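Local structure of uncharacterized protein (Staphylococcus aureus subsp. aureus, 3H04) at residues V82-D87 with L112-R117; L75-I79 with S197-I201; I98-S104 with D120-Y126. The protein is of unknown function but has an alpha/beta-hydrolase fold related to feruloyl esterases, and is probably a serine hydrolase. All coordinates share one frame; numbering follows the deposited sequence.

Contact 1 of 3, residues V82-D87 with L112-R117; sequences VYASFD and LIARDR
Phe-86 and Ile-113 meet face to methyl: CG2 of Ile-113 stands 3.8 Å from the centroid of the Phe-86 ring, almost straight above the ring centre, a textbook CH-pi contact. Phe-86 reaches this place because CG lies anti to the backbone N (chi1 -176°), which carries the ring across the gap between the two helices. The other branch of Ile-113 is used as well, with CD1 3.6 Å from CG1 of Val-82 and CG1 beside the ring of Tyr-83.

Polar groups frame this apolar centre. Arg-117 takes hold of Asp-87 side-on: NE donates to OD1 at 2.9 Å and NH2 to OD2 at 3.0 Å, each oxygen using its syn lone pair, with the two flat groups nearly coplanar. A third nitrogen, NH1, turns back to the carbonyl O of Asp-116, so three bonds fix the guanidinium; CG of Tyr-83 lies over one of its faces. Tyr-83 slides past Ile-113 in the opposite direction, and its OH donates to OD2 of Asp-116 in a hydrogen bond whose modelled length is doubtfully short. OD2 comes in at the ring edge, while the carboxylate as a whole is turned 78° against the ring. Arg-115 grips both its oxygens.

The axes of segments 82-87 and 112-116 approach to 11.2 Å and cross at -65°. Helices 75-91 and 105-116 lie here on one face of the central sheet, where Phe-86 and Ile-113 rest on Thr-100 of strand 98-103 and Val-82 on Ile-35 of strand 30-35.

Contact 2 of 3, residues L75-I79 with S197-I201; sequences LDCII and SKYNI
Leu-75 and Tyr-199 mark the nearest backbone approach, their CA atoms 8.9 Å apart, so side chains and one water bridge the gap between the first turn of helix 75-91 and the irregular segment 197-201. The joint turns on one oxygen. OD1 of Asp-76 accepts from OH of Tyr-199 at 2.5 Å, on the syn side and 16° out of the carboxylate plane, and from NZ of Lys-198 at 3.2 Å in a salt bridge that arrives from above that plane, 53° out of it. Two donors from consecutive residues thus share a single acceptor, which would be expected to favour the charged carboxylate. Lys-198 gets there fully extended, its CG anti to the backbone N (chi1 -173°), while its own CB sits over the face of the Tyr-199 ring. A water bound to NZ at 2.6 Å donates to the carbonyl O of Asp-76, a second, water-mediated link between Lys-198 and Asp-76.

Farther back along the ring from the hydroxyl, CD1 of Tyr-199 touches CD2 of Leu-75 at 3.7 Å, and CD1 of Ile-79 lies at the ring edge. This ties a sheet-flanking helix to the largely helical region between strands 121-125 and 212-217, which probably corresponds to the lid or cap that many alpha/beta hydrolases carry there.

Contact 3 of 3, residues I98-S104 with D120-Y126; sequences IFTFGRS and DGVIDFY
A beta-alpha-beta unit of the alpha/beta-hydrolase fold supplies this contact: strands 98-103 and 121-125 run parallel at the heart of the sheet, joined through helix 105-116. Strand 98-103 runs into a probable nucleophile elbow, the Gly-x-Ser-x-Gly turn of Gly-102, Ser-104 and Gly-106.

The backbone ladder alternates as parallel strands require. Ile-123 N donates to Thr-100 O at 2.8 Å, Gly-102 N to Ile-123 O at 3.0 Å, Phe-125 N to Gly-102 O, and Ser-104 N to Phe-125 O at 2.8 Å. Before strand 121-125, Asp-120 pinches Ile-98 twice, its N meeting the carbonyl O and its OD2 accepting from Ile-98 N on the anti side of the carboxylate.

On the face that carries Phe-101, Ile-123 and Phe-125, the aromatic pair is T-shaped: the edge of Phe-101 points at the face of Phe-125, centroids 5.1 Å apart and planes at 74°. CE1 of Phe-101 stands over the centre of the Phe-125 ring, and CD1 meets CG2 of Ile-123 at 3.6 Å. Helix 256-273 packs on this face through Tyr-262 and Val-265. On the other face Thr-100 OG1 lies against the methyls of Val-122 while bonding to the carbonyl O of Ser-110 in helix 105-116.

At the elbow Ser-104 has positive phi (61°), the strained backbone expected of a nucleophile there, and its OG is hydrogen-bonded to His-248, consistent with a Ser-His-Asp triad completed by Asp-220. Arg-103 and Tyr-126 run side by side to Asp-251, which takes a salt bridge from Arg-103 NH1 and a hydrogen bond with Tyr-126 OH; between the two side chains, Arg-103 CD approaches Tyr-126 OH to 3.5 Å.

From the N terminus, helix 75-91 comes first and carries one side of both contact 2 and contact 1. Strand 98-103 follows, then helix 105-116, whose end closes contact 1, and strand 121-125, which closes contact 3 soon afterwards; these two contacts cross, because their segments alternate along the chain. Contact 2 closes last, at 197-201, enclosing the other two in its long loop. Contacts 1 and 2 touch through Arg-115, whose NH1 and NH2 reach the carbonyls of Ser-197 and Lys-198. Contacts 1 and 3 meet where Ala-114 packs on Val-122 and Phe-86 on Ile-98. Helix pair, central strands and the region leading to strand 212-217 are thereby joined.

Contact 1 of 3, residues V82-D87 with L112-R117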
loop_
_atom_site.group_PDB
_atom_site.type_symbol
_atom_site.label_atom_id
_atom_site.label_comp_id
_atom_site.label_asym_id
_atom_site.label_seq_id
_atom_site.Cartn_x
_atom_site.Cartn_y
_atom_site.Cartn_z
ATOM N N VAL A 82 -5.662 -9.517 1.735
ATOM C CA VAL A 82 -6.126 -8.200 1.338
ATOM C C VAL A 82 -7.565 -8.262 0.741
ATOM O O VAL A 82 -8.450 -7.496 1.119
ATOM C CB VAL A 82 -5.100 -7.565 0.337
ATOM C CG1 VAL A 82 -5.720 -6.370 -0.382
ATOM C CG2 VAL A 82 -3.781 -7.188 1.104
ATOM N N TYR A 83 -7.800 -9.189 -0.176
ATOM C CA TYR A 83 -9.116 -9.318 -0.803
ATOM C C TYR A 83 -10.173 -9.856 0.185
ATOM O O TYR A 83 -11.323 -9.474 0.108
ATOM C CB TYR A 83 -9.027 -10.210 -2.045
ATOM C CG TYR A 83 -8.289 -9.657 -3.268
ATOM C CD1 TYR A 83 -7.460 -8.539 -3.202
ATOM C CD2 TYR A 83 -8.402 -10.312 -4.500
ATOM C CE1 TYR A 83 -6.806 -8.061 -4.362
ATOM C CE2 TYR A 83 -7.740 -9.884 -5.615
ATOM C CZ TYR A 83 -6.967 -8.747 -5.561
ATOM O OH TYR A 83 -6.321 -8.324 -6.673
ATOM N N ALA A 84 -9.783 -10.725 1.124
ATOM C CA ALA A 84 -10.740 -11.216 2.145
ATOM C C ALA A 84 -11.117 -10.034 3.051
ATOM O O ALA A 84 -12.268 -9.859 3.369
ATOM C CB ALA A 84 -10.173 -12.358 2.962
ATOM N N SER A 85 -10.155 -9.174 3.386
ATOM C CA SER A 85 -10.444 -8.025 4.234
ATOM C C SER A 85 -11.240 -6.997 3.435
ATOM O O SER A 85 -12.280 -6.495 3.902
ATOM C CB SER A 85 -9.166 -7.419 4.839
ATOM O OG SER A 85 -8.458 -8.414 5.599
ATOM N N PHE A 86 -10.785 -6.713 2.214
ATOM C CA PHE A 86 -11.539 -5.811 1.364
ATOM C C PHE A 86 -13.006 -6.220 1.216
ATOM O O PHE A 86 -13.874 -5.366 1.357
ATOM C CB PHE A 86 -10.930 -5.598 -0.019
ATOM C CG PHE A 86 -11.696 -4.577 -0.825
ATOM C CD1 PHE A 86 -11.570 -3.225 -0.540
ATOM C CD2 PHE A 86 -12.621 -4.979 -1.778
ATOM C CE1 PHE A 86 -12.287 -2.264 -1.260
ATOM C CE2 PHE A 86 -13.376 -4.011 -2.494
ATOM C CZ PHE A 86 -13.187 -2.658 -2.230
ATOM N N ASP A 87 -13.279 -7.509 0.955
ATOM C CA ASP A 87 -14.660 -7.976 0.701
ATOM C C ASP A 87 -15.527 -7.920 1.920
ATOM O O ASP A 87 -16.731 -7.620 1.830
ATOM C CB ASP A 87 -14.693 -9.385 0.132
ATOM C CG ASP A 87 -14.090 -9.460 -1.249
ATOM O OD1 ASP A 87 -14.073 -8.407 -1.919
ATOM O OD2 ASP A 87 -13.602 -10.557 -1.644
ATOM N N LEU A 112 -4.217 -3.420 -7.199
ATOM C CA LEU A 112 -4.730 -4.783 -7.520
ATOM C C LEU A 112 -6.239 -4.896 -7.210
ATOM O O LEU A 112 -7.068 -5.462 -8.016
ATOM C CB LEU A 112 -3.938 -5.872 -6.788
ATOM C CG LEU A 112 -2.444 -6.021 -7.178
ATOM C CD1 LEU A 112 -1.726 -7.169 -6.413
ATOM C CD2 LEU A 112 -2.324 -6.233 -8.720
ATOM N N ILE A 113 -6.616 -4.372 -6.050
ATOM C CA ILE A 113 -8.029 -4.324 -5.674
ATOM C C ILE A 113 -8.820 -3.551 -6.763
ATOM O O ILE A 113 -9.833 -4.042 -7.265
ATOM C CB ILE A 113 -8.279 -3.645 -4.329
ATOM C CG1 ILE A 113 -7.825 -4.518 -3.125
ATOM C CG2 ILE A 113 -9.809 -3.377 -4.209
ATOM C CD1 ILE A 113 -7.753 -3.765 -1.767
ATOM N N ALA A 114 -8.328 -2.379 -7.155
ATOM C CA ALA A 114 -8.953 -1.595 -8.218
ATOM C C ALA A 114 -9.129 -2.347 -9.546
ATOM O O ALA A 114 -10.082 -2.084 -10.258
ATOM C CB ALA A 114 -8.200 -0.224 -8.447
ATOM N N ARG A 115 -8.228 -3.273 -9.875
ATOM C CA ARG A 115 -8.396 -4.074 -11.078
ATOM C C ARG A 115 -9.428 -5.186 -10.865
ATOM O O ARG A 115 -10.201 -5.486 -11.763
ATOM C CB ARG A 115 -7.043 -4.673 -11.507
ATOM C CG ARG A 115 -7.080 -5.484 -12.802
ATOM C CD ARG A 115 -5.846 -6.352 -12.968
ATOM N NE ARG A 115 -5.680 -7.314 -11.868
ATOM C CZ ARG A 115 -4.568 -7.987 -11.649
ATOM N NH1 ARG A 115 -3.536 -7.840 -12.490
ATOM N NH2 ARG A 115 -4.479 -8.819 -10.639
ATOM N N ASP A 116 -9.427 -5.808 -9.681
ATOM C CA ASP A 116 -10.168 -7.056 -9.460
ATOM C C ASP A 116 -11.530 -6.901 -8.755
ATOM O O ASP A 116 -12.222 -7.885 -8.513
ATOM C CB ASP A 116 -9.278 -8.041 -8.692
ATOM C CG ASP A 116 -8.072 -8.484 -9.503
ATOM O OD1 ASP A 116 -8.105 -8.382 -10.750
ATOM O OD2 ASP A 116 -7.087 -8.940 -8.915
ATOM N N ARG A 117 -11.864 -5.679 -8.369
ATOM C CA ARG A 117 -13.122 -5.392 -7.702
ATOM C C ARG A 117 -13.606 -4.115 -8.348
ATOM O O ARG A 117 -12.857 -3.493 -9.095
ATOM C CB ARG A 117 -12.901 -5.163 -6.230
ATOM C CG ARG A 117 -12.379 -6.405 -5.437
ATOM C CD ARG A 117 -13.441 -7.486 -5.426
ATOM N NE ARG A 117 -13.080 -8.654 -4.628
ATOM C CZ ARG A 117 -12.382 -9.692 -5.074
ATOM N NH1 ARG A 117 -11.956 -9.728 -6.336
ATOM N NH2 ARG A 117 -12.111 -10.721 -4.261
#

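Contact 2 of 3, residues L75-I79 with S197-I201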
loop_
_atom_site.group_PDB
_atom_site.type_symbol
_atom_site.label_atom_id
_atom_site.label_comp_id
_atom_site.label_asym_id
_atom_site.label_seq_id
_atom_site.Cartn_x
_atom_site.Cartn_y
_atom_site.Cartn_z
ATOM N N LEU A 75 3.416 -13.751 -1.343
ATOM C CA LEU A 75 2.570 -12.712 -1.912
ATOM C C LEU A 75 1.176 -13.246 -2.314
ATOM O O LEU A 75 0.208 -12.497 -2.287
ATOM C CB LEU A 75 3.234 -12.051 -3.126
ATOM C CG LEU A 75 2.467 -10.966 -3.883
ATOM C CD1 LEU A 75 2.131 -9.748 -2.984
ATOM C CD2 LEU A 75 3.239 -10.466 -5.095
ATOM N N ASP A 76 1.055 -14.537 -2.660
ATOM C CA ASP A 76 -0.260 -15.089 -2.974
ATOM C C ASP A 76 -1.146 -15.026 -1.731
ATOM O O ASP A 76 -2.323 -14.696 -1.824
ATOM C CB ASP A 76 -0.214 -16.544 -3.488
ATOM C CG ASP A 76 0.247 -16.654 -4.943
ATOM O OD1 ASP A 76 -0.043 -15.771 -5.782
ATOM O OD2 ASP A 76 0.923 -17.657 -5.234
ATOM N N CYS A 77 -0.570 -15.357 -0.582
ATOM C CA CYS A 77 -1.260 -15.210 0.688
ATOM C C CYS A 77 -1.624 -13.740 1.032
ATOM O O CYS A 77 -2.718 -13.501 1.521
ATOM C CB CYS A 77 -0.432 -15.839 1.768
ATOM S SG CYS A 77 -1.210 -15.886 3.397
ATOM N N ILE A 78 -0.698 -12.786 0.798
ATOM C CA ILE A 78 -0.964 -11.384 1.008
ATOM C C ILE A 78 -2.210 -10.929 0.212
ATOM O O ILE A 78 -3.131 -10.312 0.755
ATOM C CB ILE A 78 0.276 -10.520 0.656
ATOM C CG1 ILE A 78 1.409 -10.797 1.682
ATOM C CG2 ILE A 78 -0.146 -8.961 0.541
ATOM C CD1 ILE A 78 2.657 -9.919 1.499
ATOM N N ILE A 79 -2.234 -11.271 -1.070
ATOM C CA ILE A 79 -3.323 -10.892 -1.948
ATOM C C ILE A 79 -4.619 -11.528 -1.466
ATOM O O ILE A 79 -5.674 -10.877 -1.435
ATOM C CB ILE A 79 -3.012 -11.251 -3.395
ATOM C CG1 ILE A 79 -1.816 -10.371 -3.858
ATOM C CG2 ILE A 79 -4.253 -11.059 -4.305
ATOM C CD1 ILE A 79 -1.267 -10.757 -5.226
ATOM N N SER A 197 0.548 -12.172 -14.994
ATOM C CA SER A 197 -0.328 -10.965 -15.037
ATOM C C SER A 197 -1.108 -10.763 -13.757
ATOM O O SER A 197 -1.541 -9.649 -13.462
ATOM C CB SER A 197 -1.290 -10.999 -16.236
ATOM O OG SER A 197 -2.249 -12.017 -16.046
ATOM N N LYS A 198 -1.245 -11.813 -12.955
ATOM C CA LYS A 198 -1.776 -11.642 -11.599
ATOM C C LYS A 198 -1.091 -10.513 -10.813
ATOM O O LYS A 198 -1.762 -9.756 -10.096
ATOM C CB LYS A 198 -1.672 -12.941 -10.826
ATOM C CG LYS A 198 -2.342 -12.887 -9.478
ATOM C CD LYS A 198 -2.285 -14.187 -8.735
ATOM C CE LYS A 198 -2.945 -14.038 -7.366
ATOM N NZ LYS A 198 -3.039 -15.382 -6.720
ATOM N N TYR A 199 0.230 -10.412 -10.935
ATOM C CA TYR A 199 1.032 -9.504 -10.106
ATOM C C TYR A 199 1.492 -8.220 -10.825
ATOM O O TYR A 199 2.184 -7.413 -10.218
ATOM C CB TYR A 199 2.280 -10.240 -9.578
ATOM C CG TYR A 199 2.012 -11.660 -9.107
ATOM C CD1 TYR A 199 1.295 -11.914 -7.943
ATOM C CD2 TYR A 199 2.457 -12.745 -9.859
ATOM C CE1 TYR A 199 1.073 -13.242 -7.511
ATOM C CE2 TYR A 199 2.207 -14.069 -9.471
ATOM C CZ TYR A 199 1.518 -14.303 -8.301
ATOM O OH TYR A 199 1.274 -15.603 -7.949
ATOM N N ASN A 200 1.096 -8.062 -12.082
ATOM C CA ASN A 200 1.567 -7.023 -12.992
ATOM C C ASN A 200 0.356 -6.535 -13.775
ATOM O O ASN A 200 -0.189 -7.278 -14.635
ATOM C CB ASN A 200 2.630 -7.600 -13.910
ATOM C CG ASN A 200 3.755 -8.158 -13.134
ATOM O OD1 ASN A 200 3.846 -9.388 -12.910
ATOM N ND2 ASN A 200 4.570 -7.266 -12.583
ATOM N N ILE A 201 -0.099 -5.318 -13.487
ATOM C CA ILE A 201 -1.373 -4.855 -14.077
ATOM C C ILE A 201 -1.146 -4.507 -15.538
ATOM O O ILE A 201 -0.361 -3.599 -15.846
ATOM C CB ILE A 201 -1.990 -3.681 -13.293
ATOM C CG1 ILE A 201 -2.264 -4.071 -11.862
ATOM C CG2 ILE A 201 -3.333 -3.248 -13.893
ATOM C CD1 ILE A 201 -2.784 -2.887 -11.014
HETATM O O HOH W 1 -3.731 -15.076 -4.230
#

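Contact 3 of 3, residues I98-S104 with D120-Y126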
loop_
_atom_site.group_PDB
_atom_site.type_symbol
_atom_site.label_atom_id
_atom_site.label_comp_id
_atom_site.label_asym_id
_atom_site.label_seq_id
_atom_site.Cartn_x
_atom_site.Cartn_y
_atom_site.Cartn_z
ATOM N N ILE A 98 -16.619 3.703 -2.475
ATOM C CA ILE A 98 -15.482 3.056 -1.815
ATOM C C ILE A 98 -14.184 3.326 -2.603
ATOM O O ILE A 98 -14.175 3.291 -3.845
ATOM C CB ILE A 98 -15.804 1.546 -1.561
ATOM C CG1 ILE A 98 -14.758 0.877 -0.681
ATOM C CG2 ILE A 98 -16.030 0.789 -2.864
ATOM C CD1 ILE A 98 -15.262 -0.453 -0.040
ATOM N N PHE A 99 -13.111 3.614 -1.856
ATOM C CA PHE A 99 -11.805 3.909 -2.393
ATOM C C PHE A 99 -10.708 3.080 -1.711
ATOM O O PHE A 99 -10.826 2.726 -0.526
ATOM C CB PHE A 99 -11.503 5.393 -2.156
ATOM C CG PHE A 99 -12.581 6.311 -2.691
ATOM C CD1 PHE A 99 -12.544 6.726 -3.997
ATOM C CD2 PHE A 99 -13.651 6.702 -1.892
ATOM C CE1 PHE A 99 -13.537 7.548 -4.506
ATOM C CE2 PHE A 99 -14.625 7.493 -2.388
ATOM C CZ PHE A 99 -14.562 7.938 -3.687
ATOM N N THR A 100 -9.621 2.858 -2.438
ATOM C CA THR A 100 -8.406 2.274 -1.843
ATOM C C THR A 100 -7.337 3.358 -1.782
ATOM O O THR A 100 -7.210 4.205 -2.685
ATOM C CB THR A 100 -7.937 1.019 -2.573
ATOM O OG1 THR A 100 -7.709 1.288 -3.979
ATOM C CG2 THR A 100 -9.013 -0.122 -2.422
ATOM N N PHE A 101 -6.619 3.377 -0.675
ATOM C CA PHE A 101 -5.583 4.359 -0.402
ATOM C C PHE A 101 -4.445 3.534 0.109
ATOM O O PHE A 101 -4.600 2.903 1.153
ATOM C CB PHE A 101 -6.059 5.379 0.639
ATOM C CG PHE A 101 -4.956 6.252 1.192
ATOM C CD1 PHE A 101 -3.822 6.514 0.452
ATOM C CD2 PHE A 101 -5.063 6.791 2.468
ATOM C CE1 PHE A 101 -2.812 7.351 0.926
ATOM C CE2 PHE A 101 -4.040 7.596 2.988
ATOM C CZ PHE A 101 -2.927 7.897 2.217
ATOM N N GLY A 102 -3.342 3.481 -0.645
ATOM C CA GLY A 102 -2.121 2.821 -0.191
ATOM C C GLY A 102 -0.901 3.717 -0.251
ATOM O O GLY A 102 -0.850 4.730 -0.993
ATOM N N ARG A 103 0.090 3.361 0.553
ATOM C CA ARG A 103 1.393 3.988 0.534
ATOM C C ARG A 103 2.380 2.906 0.251
ATOM O O ARG A 103 2.373 1.850 0.899
ATOM C CB ARG A 103 1.709 4.714 1.849
ATOM C CG ARG A 103 0.624 5.755 2.167
ATOM C CD ARG A 103 0.942 6.734 3.228
ATOM N NE ARG A 103 1.225 6.099 4.529
ATOM C CZ ARG A 103 1.734 6.726 5.598
ATOM N NH1 ARG A 103 2.047 8.008 5.558
ATOM N NH2 ARG A 103 1.919 6.060 6.729
ATOM N N SER A 104 3.260 3.196 -0.700
ATOM C CA SER A 104 4.354 2.326 -1.067
ATOM C C SER A 104 3.743 0.988 -1.571
ATOM O O SER A 104 2.894 0.986 -2.458
ATOM C CB SER A 104 5.356 2.208 0.105
ATOM O OG SER A 104 6.594 1.754 -0.388
ATOM N N ASP A 120 -14.475 3.099 -6.609
ATOM C CA ASP A 120 -14.696 4.446 -7.191
ATOM C C ASP A 120 -13.451 5.291 -7.422
ATOM O O ASP A 120 -13.491 6.318 -8.107
ATOM C CB ASP A 120 -15.695 5.176 -6.313
ATOM C CG ASP A 120 -16.974 4.395 -6.206
ATOM O OD1 ASP A 120 -17.724 4.464 -7.167
ATOM O OD2 ASP A 120 -17.186 3.636 -5.234
ATOM N N GLY A 121 -12.334 4.845 -6.874
ATOM C CA GLY A 121 -11.073 5.548 -7.060
ATOM C C GLY A 121 -9.952 4.958 -6.249
ATOM O O GLY A 121 -10.186 4.181 -5.331
ATOM N N VAL A 122 -8.721 5.364 -6.585
ATOM C CA VAL A 122 -7.527 4.888 -5.908
ATOM C C VAL A 122 -6.619 6.051 -5.598
ATOM O O VAL A 122 -6.426 6.944 -6.466
ATOM C CB VAL A 122 -6.668 3.911 -6.809
ATOM C CG1 VAL A 122 -5.353 3.508 -6.047
ATOM C CG2 VAL A 122 -7.480 2.670 -7.168
ATOM N N ILE A 123 -6.084 6.061 -4.375
ATOM C CA ILE A 123 -5.081 7.019 -3.945
ATOM C C ILE A 123 -3.779 6.254 -3.799
ATOM O O ILE A 123 -3.709 5.334 -3.004
ATOM C CB ILE A 123 -5.439 7.687 -2.636
ATOM C CG1 ILE A 123 -6.901 8.182 -2.687
ATOM C CG2 ILE A 123 -4.385 8.782 -2.294
ATOM C CD1 ILE A 123 -7.562 8.200 -1.349
ATOM N N ASP A 124 -2.782 6.627 -4.604
ATOM C CA ASP A 124 -1.506 5.905 -4.774
ATOM C C ASP A 124 -0.404 6.825 -4.342
ATOM O O ASP A 124 -0.021 7.747 -5.085
ATOM C CB ASP A 124 -1.340 5.512 -6.251
ATOM C CG ASP A 124 0.070 5.052 -6.636
ATOM O OD1 ASP A 124 0.942 4.780 -5.773
ATOM O OD2 ASP A 124 0.300 5.002 -7.888
ATOM N N PHE A 125 0.087 6.608 -3.113
ATOM C CA PHE A 125 1.242 7.357 -2.624
ATOM C C PHE A 125 2.488 6.490 -2.853
ATOM O O PHE A 125 2.625 5.419 -2.248
ATOM C CB PHE A 125 1.116 7.695 -1.145
ATOM C CG PHE A 125 0.328 8.940 -0.829
ATOM C CD1 PHE A 125 -0.585 9.520 -1.730
ATOM C CD2 PHE A 125 0.497 9.533 0.414
ATOM C CE1 PHE A 125 -1.338 10.671 -1.363
ATOM C CE2 PHE A 125 -0.204 10.639 0.760
ATOM C CZ PHE A 125 -1.130 11.226 -0.117
ATOM N N TYR A 126 3.346 6.925 -3.782
ATOM C CA TYR A 126 4.638 6.317 -4.063
ATOM C C TYR A 126 4.671 4.784 -4.164
ATOM O O TYR A 126 5.582 4.124 -3.621
ATOM C CB TYR A 126 5.739 6.821 -3.140
ATOM C CG TYR A 126 5.358 7.033 -1.688
ATOM C CD1 TYR A 126 5.381 5.968 -0.781
ATOM C CD2 TYR A 126 4.895 8.259 -1.246
ATOM C CE1 TYR A 126 4.999 6.127 0.586
ATOM C CE2 TYR A 126 4.539 8.432 0.119
ATOM C CZ TYR A 126 4.606 7.371 1.016
ATOM O OH TYR A 126 4.219 7.527 2.321
#